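Side-chain contacts in Asp/Glu-specific dipeptidyl-peptidase (Flavobacterium psychrophilum, PDB 5JXF), which cleaves dipeptides from the N-terminus of oligopeptides, strictly after aspartate or glutamate, as a serine-type peptidase of family S46: residues A106-S111 with F454-N459; E368-Q373 with E570-S575; G422-Q427 with E445-S450. One frame throughout, in Å; residues are numbered along the deposited sequence.

Interaction 1: A106-S111 with F454-N459; sequences AIQNHS and FFKDFN
The amide of Gln108 and the carboxylate of Asp457 meet from opposite directions with their planes 75° apart, so the two flat groups do not form a coplanar pair. Gln108 NE2 makes a weak hydrogen bond to Asp457 OD1 (3.2 Å, N-H...O angle 155°). The same NE2 also bonds to the carbonyl of Ile332, its stronger partner. Gln108 reaches across because its chain sets out with CG anti to the backbone N (chi1 -178°) and then bends at chi2. Helix 100-109, which carries the probable charge-relay residue His101, belongs to the catalytic part of this S46 peptidase, whereas 454-459 belongs to its large helical region, so the contact bridges the two. Lys456 bends at chi3 and chi4 and crosses Asn109 at about a right angle; its NZ lies 3.5 Å from Asn109 OD1, a weak bond. Lys456 NZ also forms a long salt bridge, its hydrogen bond weak, with Asp457 OD1 (3.5 Å). A leucine in place of Gln108 would probably leave both Asp457 OD1 and the Ile332 carbonyl without this shared amide donor. Gln333 and Lys337, on helix 328-357, hold the carbonyls of Lys456 and Asp457.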
loop_
_atom_site.group_PDB
_atom_site.type_symbol
_atom_site.label_atom_id
_atom_site.label_comp_id
_atom_site.label_asym_id
_atom_site.label_seq_id
_atom_site.Cartn_x
_atom_site.Cartn_y
_atom_site.Cartn_z
ATOM N N ALA A 106 3.814 -29.926 -10.074
ATOM C CA ALA A 106 3.421 -31.278 -9.684
ATOM C C ALA A 106 1.987 -31.337 -9.123
ATOM O O ALA A 106 1.222 -32.251 -9.427
ATOM C CB ALA A 106 4.402 -31.828 -8.663
ATOM N N ILE A 107 1.619 -30.377 -8.289
ATOM C CA ILE A 107 0.256 -30.349 -7.771
ATOM C C ILE A 107 -0.773 -30.139 -8.892
ATOM O O ILE A 107 -1.773 -30.868 -8.966
ATOM C CB ILE A 107 0.090 -29.257 -6.699
ATOM C CG1 ILE A 107 0.927 -29.609 -5.478
ATOM C CG2 ILE A 107 -1.362 -29.127 -6.295
ATOM C CD1 ILE A 107 1.421 -28.426 -4.738
ATOM N N GLN A 108 -0.524 -29.152 -9.760
ATOM C CA GLN A 108 -1.435 -28.855 -10.874
ATOM C C GLN A 108 -1.537 -30.059 -11.766
ATOM O O GLN A 108 -2.603 -30.370 -12.294
ATOM C CB GLN A 108 -0.956 -27.655 -11.706
ATOM C CG GLN A 108 -1.900 -27.260 -12.863
ATOM C CD GLN A 108 -1.554 -27.920 -14.207
ATOM O OE1 GLN A 108 -0.483 -28.519 -14.377
ATOM N NE2 GLN A 108 -2.464 -27.798 -15.171
ATOM N N ASN A 109 -0.403 -30.732 -11.939
ATOM C CA ASN A 109 -0.368 -31.902 -12.788
ATOM C C ASN A 109 -1.246 -33.026 -12.223
ATOM O O ASN A 109 -1.860 -33.736 -13.021
ATOM C CB ASN A 109 1.064 -32.398 -13.008
ATOM C CG ASN A 109 1.139 -33.498 -14.059
ATOM O OD1 ASN A 109 0.536 -33.395 -15.135
ATOM N ND2 ASN A 109 1.885 -34.555 -13.756
ATOM N N HIS A 110 -1.363 -33.219 -10.896
ATOM C CA HIS A 110 -2.345 -34.253 -10.551
ATOM C C HIS A 110 -3.679 -33.649 -10.111
ATOM O O HIS A 110 -4.460 -34.321 -9.444
ATOM C CB HIS A 110 -1.916 -35.263 -9.465
ATOM C CG HIS A 110 -0.507 -35.770 -9.591
ATOM N ND1 HIS A 110 -0.178 -37.077 -9.278
ATOM C CD2 HIS A 110 0.656 -35.124 -9.729
ATOM C CE1 HIS A 110 1.129 -37.232 -9.389
ATOM N NE2 HIS A 110 1.673 -36.049 -9.597
ATOM N N SER A 111 -3.953 -32.395 -10.440
ATOM C CA SER A 111 -5.260 -31.858 -10.079
ATOM C C SER A 111 -6.238 -32.006 -11.243
ATOM O O SER A 111 -5.838 -32.119 -12.402
ATOM C CB SER A 111 -5.136 -30.397 -9.653
ATOM O OG SER A 111 -4.363 -30.307 -8.470
ATOM N N PHE A 454 0.577 -30.687 -22.818
ATOM C CA PHE A 454 0.415 -29.382 -23.448
ATOM C C PHE A 454 -1.054 -29.134 -23.777
ATOM O O PHE A 454 -1.593 -28.060 -23.494
ATOM C CB PHE A 454 1.266 -29.272 -24.720
ATOM C CG PHE A 454 1.025 -28.003 -25.514
ATOM C CD1 PHE A 454 1.755 -26.854 -25.254
ATOM C CD2 PHE A 454 0.068 -27.960 -26.529
ATOM C CE1 PHE A 454 1.536 -25.687 -25.990
ATOM C CE2 PHE A 454 -0.152 -26.799 -27.257
ATOM C CZ PHE A 454 0.582 -25.666 -26.987
ATOM N N PHE A 455 -1.693 -30.133 -24.380
ATOM C CA PHE A 455 -3.092 -30.018 -24.778
ATOM C C PHE A 455 -4.066 -30.238 -23.622
ATOM O O PHE A 455 -5.216 -29.806 -23.706
ATOM C CB PHE A 455 -3.406 -30.998 -25.911
ATOM C CG PHE A 455 -2.871 -30.563 -27.235
ATOM C CD1 PHE A 455 -3.506 -29.563 -27.957
ATOM C CD2 PHE A 455 -1.720 -31.136 -27.752
ATOM C CE1 PHE A 455 -3.010 -29.147 -29.177
ATOM C CE2 PHE A 455 -1.212 -30.728 -28.976
ATOM C CZ PHE A 455 -1.858 -29.729 -29.690
ATOM N N LYS A 456 -3.616 -30.909 -22.559
ATOM C CA LYS A 456 -4.423 -31.022 -21.347
ATOM C C LYS A 456 -4.640 -29.632 -20.751
ATOM O O LYS A 456 -5.687 -29.354 -20.183
ATOM C CB LYS A 456 -3.767 -31.962 -20.316
ATOM C CG LYS A 456 -4.487 -32.012 -18.948
ATOM C CD LYS A 456 -4.060 -33.206 -18.077
ATOM C CE LYS A 456 -2.605 -33.131 -17.607
ATOM N NZ LYS A 456 -2.316 -32.050 -16.615
ATOM N N ASP A 457 -3.647 -28.760 -20.910
ATOM C CA ASP A 457 -3.664 -27.436 -20.296
ATOM C C ASP A 457 -3.942 -26.342 -21.330
ATOM O O ASP A 457 -4.005 -25.154 -21.002
ATOM C CB ASP A 457 -2.335 -27.162 -19.583
ATOM C CG ASP A 457 -1.965 -28.257 -18.586
ATOM O OD1 ASP A 457 -2.872 -28.986 -18.134
ATOM O OD2 ASP A 457 -0.768 -28.387 -18.245
ATOM N N PHE A 458 -4.107 -26.749 -22.584
ATOM C CA PHE A 458 -4.343 -25.798 -23.658
ATOM C C PHE A 458 -5.827 -25.516 -23.826
ATOM O O PHE A 458 -6.641 -26.433 -23.952
ATOM C CB PHE A 458 -3.761 -26.304 -24.981
ATOM C CG PHE A 458 -4.024 -25.387 -26.145
ATOM C CD1 PHE A 458 -3.272 -24.238 -26.322
ATOM C CD2 PHE A 458 -5.032 -25.669 -27.059
ATOM C CE1 PHE A 458 -3.512 -23.389 -27.393
ATOM C CE2 PHE A 458 -5.277 -24.823 -28.129
ATOM C CZ PHE A 458 -4.515 -23.684 -28.297
ATOM N N ASN A 459 -6.172 -24.237 -23.828
ATOM C CA ASN A 459 -7.541 -23.834 -24.087
ATOM C C ASN A 459 -7.567 -22.969 -25.337
ATOM O O ASN A 459 -7.038 -21.856 -25.332
ATOM C CB ASN A 459 -8.125 -23.089 -22.885
ATOM C CG ASN A 459 -9.630 -22.900 -22.988
ATOM O OD1 ASN A 459 -10.108 -21.967 -23.632
ATOM N ND2 ASN A 459 -10.383 -23.791 -22.350
#

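Interaction 2: E368-Q373 with E570-S575; sequences EKDFQQ and ELYPNS
Phe371 packs against Leu571 and Tyr572 in the helical region of this S46 peptidase, away from the catalytic site, joining helix 360-375 to the C-terminal part of helix 547-571 and the residues that follow. Apolar contact comes first. Leu571 CD1 lies oblique to the Phe371 ring, 4.2 Å from Phe371 CE1. The Phe371 and Tyr572 rings meet at their rims, Phe371 CD1 lying 4.4 Å from Tyr572 CE2, each atom near the plane of the other's ring; this is neither a face-to-face nor a T-shaped stack. Phe371 does make an edge-to-face pair with Tyr564, and Leu388 and Ala567 also touch it, while Phe367 meets the Tyr572 ring. The polar side is thinner. With CG beside its backbone N (chi1 -53°), Tyr572 reaches toward helix 360-375 and sets its hydroxyl against the backbone, OH being 3.5 Å from Phe371 CA. Asp370 O is 3.6 Å from that OH and Asp370 OD2 3.9 Å; the carboxylate and phenol planes lie 77° apart. Neither oxygen makes a hydrogen bond to it, and this OH, buried by the contact, has no polar partner in the model. Farther along 570-575, Ser575 OG donates to Tyr572 O at 2.8 Å, coming in 52° above the carbonyl plane.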
loop_
_atom_site.group_PDB
_atom_site.type_symbol
_atom_site.label_atom_id
_atom_site.label_comp_id
_atom_site.label_asym_id
_atom_site.label_seq_id
_atom_site.Cartn_x
_atom_site.Cartn_y
_atom_site.Cartn_z
ATOM N N GLU A 368 33.028 2.828 -12.730
ATOM C CA GLU A 368 33.764 2.636 -13.976
ATOM C C GLU A 368 34.793 3.740 -14.229
ATOM O O GLU A 368 35.814 3.510 -14.883
ATOM C CB GLU A 368 32.785 2.547 -15.147
ATOM C CG GLU A 368 31.982 1.268 -15.147
ATOM C CD GLU A 368 30.654 1.407 -15.852
ATOM O OE1 GLU A 368 30.410 2.459 -16.490
ATOM O OE2 GLU A 368 29.843 0.462 -15.749
ATOM N N LYS A 369 34.529 4.935 -13.705
ATOM C CA LYS A 369 35.484 6.032 -13.812
ATOM C C LYS A 369 36.649 5.818 -12.836
ATOM O O LYS A 369 37.678 6.482 -12.931
ATOM C CB LYS A 369 34.794 7.376 -13.558
ATOM C CG LYS A 369 33.944 7.865 -14.723
ATOM N N ASP A 370 36.480 4.882 -11.906
ATOM C CA ASP A 370 37.546 4.496 -10.984
ATOM C C ASP A 370 38.198 3.196 -11.435
ATOM O O ASP A 370 39.328 2.887 -11.059
ATOM C CB ASP A 370 37.002 4.335 -9.562
ATOM C CG ASP A 370 38.060 3.853 -8.584
ATOM O OD1 ASP A 370 39.241 4.230 -8.742
ATOM O OD2 ASP A 370 37.715 3.082 -7.665
ATOM N N PHE A 371 37.463 2.429 -12.232
ATOM C CA PHE A 371 37.952 1.161 -12.758
ATOM C C PHE A 371 39.192 1.385 -13.610
ATOM O O PHE A 371 40.272 0.889 -13.305
ATOM C CB PHE A 371 36.860 0.468 -13.580
ATOM C CG PHE A 371 37.351 -0.706 -14.385
ATOM C CD1 PHE A 371 37.681 -1.898 -13.763
ATOM C CD2 PHE A 371 37.472 -0.619 -15.768
ATOM C CE1 PHE A 371 38.130 -2.980 -14.503
ATOM C CE2 PHE A 371 37.921 -1.699 -16.513
ATOM C CZ PHE A 371 38.250 -2.879 -15.880
ATOM N N GLN A 372 39.015 2.150 -14.679
ATOM C CA GLN A 372 40.093 2.471 -15.601
ATOM C C GLN A 372 41.198 3.296 -14.957
ATOM O O GLN A 372 42.351 3.244 -15.390
ATOM C CB GLN A 372 39.530 3.203 -16.811
ATOM C CG GLN A 372 40.145 2.769 -18.120
ATOM C CD GLN A 372 39.238 3.056 -19.301
ATOM O OE1 GLN A 372 38.033 3.108 -19.157
ATOM N NE2 GLN A 372 39.818 3.292 -20.456
ATOM N N GLN A 373 40.847 4.049 -13.918
ATOM C CA GLN A 373 41.846 4.762 -13.130
ATOM C C GLN A 373 42.708 3.756 -12.376
ATOM O O GLN A 373 43.763 4.095 -11.840
ATOM C CB GLN A 373 41.183 5.740 -12.156
ATOM N N GLU A 570 41.155 -8.905 -10.466
ATOM C CA GLU A 570 42.561 -8.560 -10.275
ATOM C C GLU A 570 42.743 -7.279 -9.469
ATOM O O GLU A 570 43.481 -7.250 -8.485
ATOM C CB GLU A 570 43.273 -8.408 -11.622
ATOM C CG GLU A 570 43.350 -9.680 -12.446
ATOM C CD GLU A 570 44.171 -9.501 -13.715
ATOM O OE1 GLU A 570 44.551 -8.352 -14.036
ATOM O OE2 GLU A 570 44.427 -10.512 -14.404
ATOM N N LEU A 571 42.065 -6.223 -9.897
ATOM C CA LEU A 571 42.298 -4.892 -9.356
ATOM C C LEU A 571 41.552 -4.631 -8.045
ATOM O O LEU A 571 41.612 -3.528 -7.501
ATOM C CB LEU A 571 41.901 -3.845 -10.395
ATOM C CG LEU A 571 42.507 -4.061 -11.782
ATOM C CD1 LEU A 571 41.962 -3.045 -12.771
ATOM C CD2 LEU A 571 44.018 -3.978 -11.703
ATOM N N TYR A 572 40.842 -5.641 -7.552
ATOM C CA TYR A 572 40.108 -5.539 -6.294
ATOM C C TYR A 572 40.115 -6.905 -5.594
ATOM O O TYR A 572 39.098 -7.596 -5.561
ATOM C CB TYR A 572 38.670 -5.059 -6.540
ATOM C CG TYR A 572 38.553 -3.775 -7.347
ATOM C CD1 TYR A 572 38.580 -2.532 -6.725
ATOM C CD2 TYR A 572 38.402 -3.809 -8.730
ATOM C CE1 TYR A 572 38.471 -1.356 -7.458
ATOM C CE2 TYR A 572 38.293 -2.638 -9.473
ATOM C CZ TYR A 572 38.329 -1.415 -8.832
ATOM O OH TYR A 572 38.221 -0.250 -9.561
ATOM N N PRO A 573 41.267 -7.296 -5.032
ATOM C CA PRO A 573 41.488 -8.673 -4.574
ATOM C C PRO A 573 40.846 -9.018 -3.230
ATOM O O PRO A 573 40.509 -10.184 -2.991
ATOM C CB PRO A 573 43.013 -8.757 -4.481
ATOM C CG PRO A 573 43.433 -7.374 -4.143
ATOM C CD PRO A 573 42.457 -6.449 -4.828
ATOM N N ASN A 574 40.684 -8.029 -2.360
ATOM C CA ASN A 574 40.064 -8.271 -1.065
ATOM C C ASN A 574 38.792 -7.447 -0.898
ATOM O O ASN A 574 38.641 -6.714 0.072
ATOM C CB ASN A 574 41.048 -7.964 0.066
ATOM N N SER A 575 37.873 -7.578 -1.847
ATOM C CA SER A 575 36.665 -6.756 -1.844
ATOM C C SER A 575 35.387 -7.598 -1.813
ATOM O O SER A 575 34.342 -7.175 -2.311
ATOM C CB SER A 575 36.661 -5.831 -3.061
ATOM O OG SER A 575 36.884 -6.561 -4.254
#

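Interaction 3: G422-Q427 with E445-S450; sequences GYKLYQ and ENLIKS
Leu447 uses its carbonyl oxygen within its own helix and its two methyls across the contact: Ser450 OG donates to Leu447 O at 2.8 Å, approaching with a C=O...O angle of 111° and 37° above the carbonyl plane. This bond, three residues back along the chain, ties the serine hydroxyl back to the carbonyl of Leu447 in helix 437-450. Leu447 has CG anti to its backbone N (chi1 171°), which sends the fork of its side chain toward helix 417-435, where the two branches part between two successive residues. CD2 meets Leu425 CD2 methyl to methyl at 3.8 Å, and the two leucine side chains cross at about a right angle. CD1 lies 4.0 Å from Lys424 CD, so the lysine contributes the middle of its aliphatic chain. Fully extended beyond CG, Lys424 carries its ammonium group onward past the leucine, and its charge plays no part in the pairing. The Leu425 end is the more buried one: Tyr532, Leu505 and Leu515 also touch this side chain, and Phe511 of helix 508-514 touches both Leu425 and Leu447, backing the methyl contact. At the Lys424 end the packing thins toward the surface. Helices 417-435 and 437-450 follow each other with a single residue between their ends, and the arrangement is that of two consecutive helices packed through a leucine pair within an all-helical region.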
loop_
_atom_site.group_PDB
_atom_site.type_symbol
_atom_site.label_atom_id
_atom_site.label_comp_id
_atom_site.label_asym_id
_atom_site.label_seq_id
_atom_site.Cartn_x
_atom_site.Cartn_y
_atom_site.Cartn_z
ATOM N N GLY A 422 3.897 -24.194 -32.982
ATOM C CA GLY A 422 4.321 -24.005 -34.355
ATOM C C GLY A 422 5.820 -23.819 -34.457
ATOM O O GLY A 422 6.464 -24.394 -35.331
ATOM N N TYR A 423 6.383 -23.023 -33.555
ATOM C CA TYR A 423 7.820 -22.772 -33.563
ATOM C C TYR A 423 8.653 -24.015 -33.221
ATOM O O TYR A 423 9.836 -24.091 -33.574
ATOM C CB TYR A 423 8.166 -21.644 -32.593
ATOM C CG TYR A 423 9.639 -21.308 -32.568
ATOM C CD1 TYR A 423 10.268 -20.779 -33.685
ATOM C CD2 TYR A 423 10.405 -21.542 -31.437
ATOM C CE1 TYR A 423 11.615 -20.477 -33.669
ATOM C CE2 TYR A 423 11.747 -21.242 -31.412
ATOM C CZ TYR A 423 12.346 -20.707 -32.530
ATOM O OH TYR A 423 13.689 -20.406 -32.509
ATOM N N LYS A 424 8.055 -24.981 -32.527
ATOM C CA LYS A 424 8.767 -26.229 -32.255
ATOM C C LYS A 424 8.811 -27.098 -33.506
ATOM O O LYS A 424 9.773 -27.830 -33.720
ATOM C CB LYS A 424 8.126 -26.996 -31.104
ATOM C CG LYS A 424 8.285 -26.325 -29.754
ATOM C CD LYS A 424 7.755 -27.212 -28.654
ATOM C CE LYS A 424 7.662 -26.473 -27.332
ATOM N NZ LYS A 424 7.210 -27.429 -26.291
ATOM N N LEU A 425 7.769 -27.015 -34.328
ATOM C CA LEU A 425 7.750 -27.725 -35.598
ATOM C C LEU A 425 8.815 -27.116 -36.493
ATOM O O LEU A 425 9.485 -27.805 -37.262
ATOM C CB LEU A 425 6.375 -27.643 -36.254
ATOM C CG LEU A 425 5.265 -28.426 -35.552
ATOM C CD1 LEU A 425 3.945 -28.255 -36.283
ATOM C CD2 LEU A 425 5.629 -29.903 -35.414
ATOM N N TYR A 426 8.975 -25.809 -36.362
ATOM C CA TYR A 426 9.996 -25.087 -37.090
ATOM C C TYR A 426 11.383 -25.639 -36.799
ATOM O O TYR A 426 12.181 -25.854 -37.701
ATOM C CB TYR A 426 9.939 -23.619 -36.723
ATOM C CG TYR A 426 10.866 -22.741 -37.514
ATOM C CD1 TYR A 426 10.524 -22.306 -38.793
ATOM C CD2 TYR A 426 12.076 -22.320 -36.973
ATOM C CE1 TYR A 426 11.372 -21.482 -39.517
ATOM C CE2 TYR A 426 12.929 -21.497 -37.686
ATOM C CZ TYR A 426 12.572 -21.083 -38.955
ATOM O OH TYR A 426 13.419 -20.261 -39.656
ATOM N N GLN A 427 11.669 -25.868 -35.528
ATOM C CA GLN A 427 12.983 -26.350 -35.135
ATOM C C GLN A 427 13.169 -27.799 -35.587
ATOM O O GLN A 427 14.156 -28.129 -36.247
ATOM C CB GLN A 427 13.168 -26.182 -33.623
ATOM C CG GLN A 427 13.036 -24.722 -33.215
ATOM C CD GLN A 427 13.326 -24.452 -31.756
ATOM O OE1 GLN A 427 12.693 -25.012 -30.863
ATOM N NE2 GLN A 427 14.290 -23.578 -31.507
ATOM N N GLU A 445 8.467 -37.980 -32.811
ATOM C CA GLU A 445 7.680 -38.883 -31.974
ATOM C C GLU A 445 7.835 -38.506 -30.510
ATOM O O GLU A 445 6.917 -38.690 -29.711
ATOM C CB GLU A 445 8.088 -40.350 -32.183
ATOM C CG GLU A 445 7.792 -40.928 -33.572
ATOM C CD GLU A 445 6.323 -40.833 -33.969
ATOM O OE1 GLU A 445 5.442 -41.022 -33.101
ATOM O OE2 GLU A 445 6.048 -40.576 -35.162
ATOM N N ASN A 446 9.001 -37.975 -30.161
ATOM C CA ASN A 446 9.218 -37.502 -28.805
ATOM C C ASN A 446 8.465 -36.197 -28.560
ATOM O O ASN A 446 7.983 -35.948 -27.453
ATOM C CB ASN A 446 10.710 -37.323 -28.525
ATOM C CG ASN A 446 10.978 -36.809 -27.121
ATOM O OD1 ASN A 446 11.111 -35.604 -26.903
ATOM N ND2 ASN A 446 11.042 -37.724 -26.155
ATOM N N LEU A 447 8.355 -35.370 -29.598
ATOM C CA LEU A 447 7.594 -34.127 -29.507
ATOM C C LEU A 447 6.108 -34.403 -29.323
ATOM O O LEU A 447 5.429 -33.707 -28.565
ATOM C CB LEU A 447 7.800 -33.256 -30.747
ATOM C CG LEU A 447 6.858 -32.047 -30.815
ATOM C CD1 LEU A 447 7.200 -31.008 -29.747
ATOM C CD2 LEU A 447 6.853 -31.434 -32.199
ATOM N N ILE A 448 5.609 -35.422 -30.017
ATOM C CA ILE A 448 4.201 -35.800 -29.923
ATOM C C ILE A 448 3.826 -36.333 -28.536
ATOM O O ILE A 448 2.778 -35.985 -28.001
ATOM C CB ILE A 448 3.842 -36.856 -30.980
ATOM C CG1 ILE A 448 4.060 -36.292 -32.386
ATOM C CG2 ILE A 448 2.404 -37.326 -30.799
ATOM C CD1 ILE A 448 3.884 -37.312 -33.493
ATOM N N LYS A 449 4.675 -37.171 -27.948
ATOM C CA LYS A 449 4.369 -37.727 -26.633
ATOM C C LYS A 449 4.506 -36.660 -25.546
ATOM O O LYS A 449 3.962 -36.802 -24.450
ATOM C CB LYS A 449 5.263 -38.936 -26.319
ATOM C CG LYS A 449 6.751 -38.634 -26.206
ATOM N N SER A 450 5.223 -35.586 -25.851
ATOM C CA SER A 450 5.422 -34.528 -24.869
ATOM C C SER A 450 4.338 -33.462 -24.991
ATOM O O SER A 450 4.150 -32.655 -24.085
ATOM C CB SER A 450 6.799 -33.889 -25.022
ATOM O OG SER A 450 6.853 -33.087 -26.186
#

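Overall arrangement
Interactions 1 and 3 are neighbours, their centres 18 Å apart, and helices 437-450 and 452-456 lead directly from one into the other; Phe455 of interaction 1 also rests on Leu421 of helix 417-435, which carries a segment of interaction 3. Interaction 2 lies far off, about 51 Å from interaction 1 between centres and on the opposite side of the chain's centre. None is deep core: each is partly buried. Chemistry follows location. Interaction 1, between the catalytic part and the helical region and nearest the active site, is polar and charged. Interactions 2 and 3 join helical elements by apolar contacts, aromatic in interaction 2 and aliphatic in interaction 3.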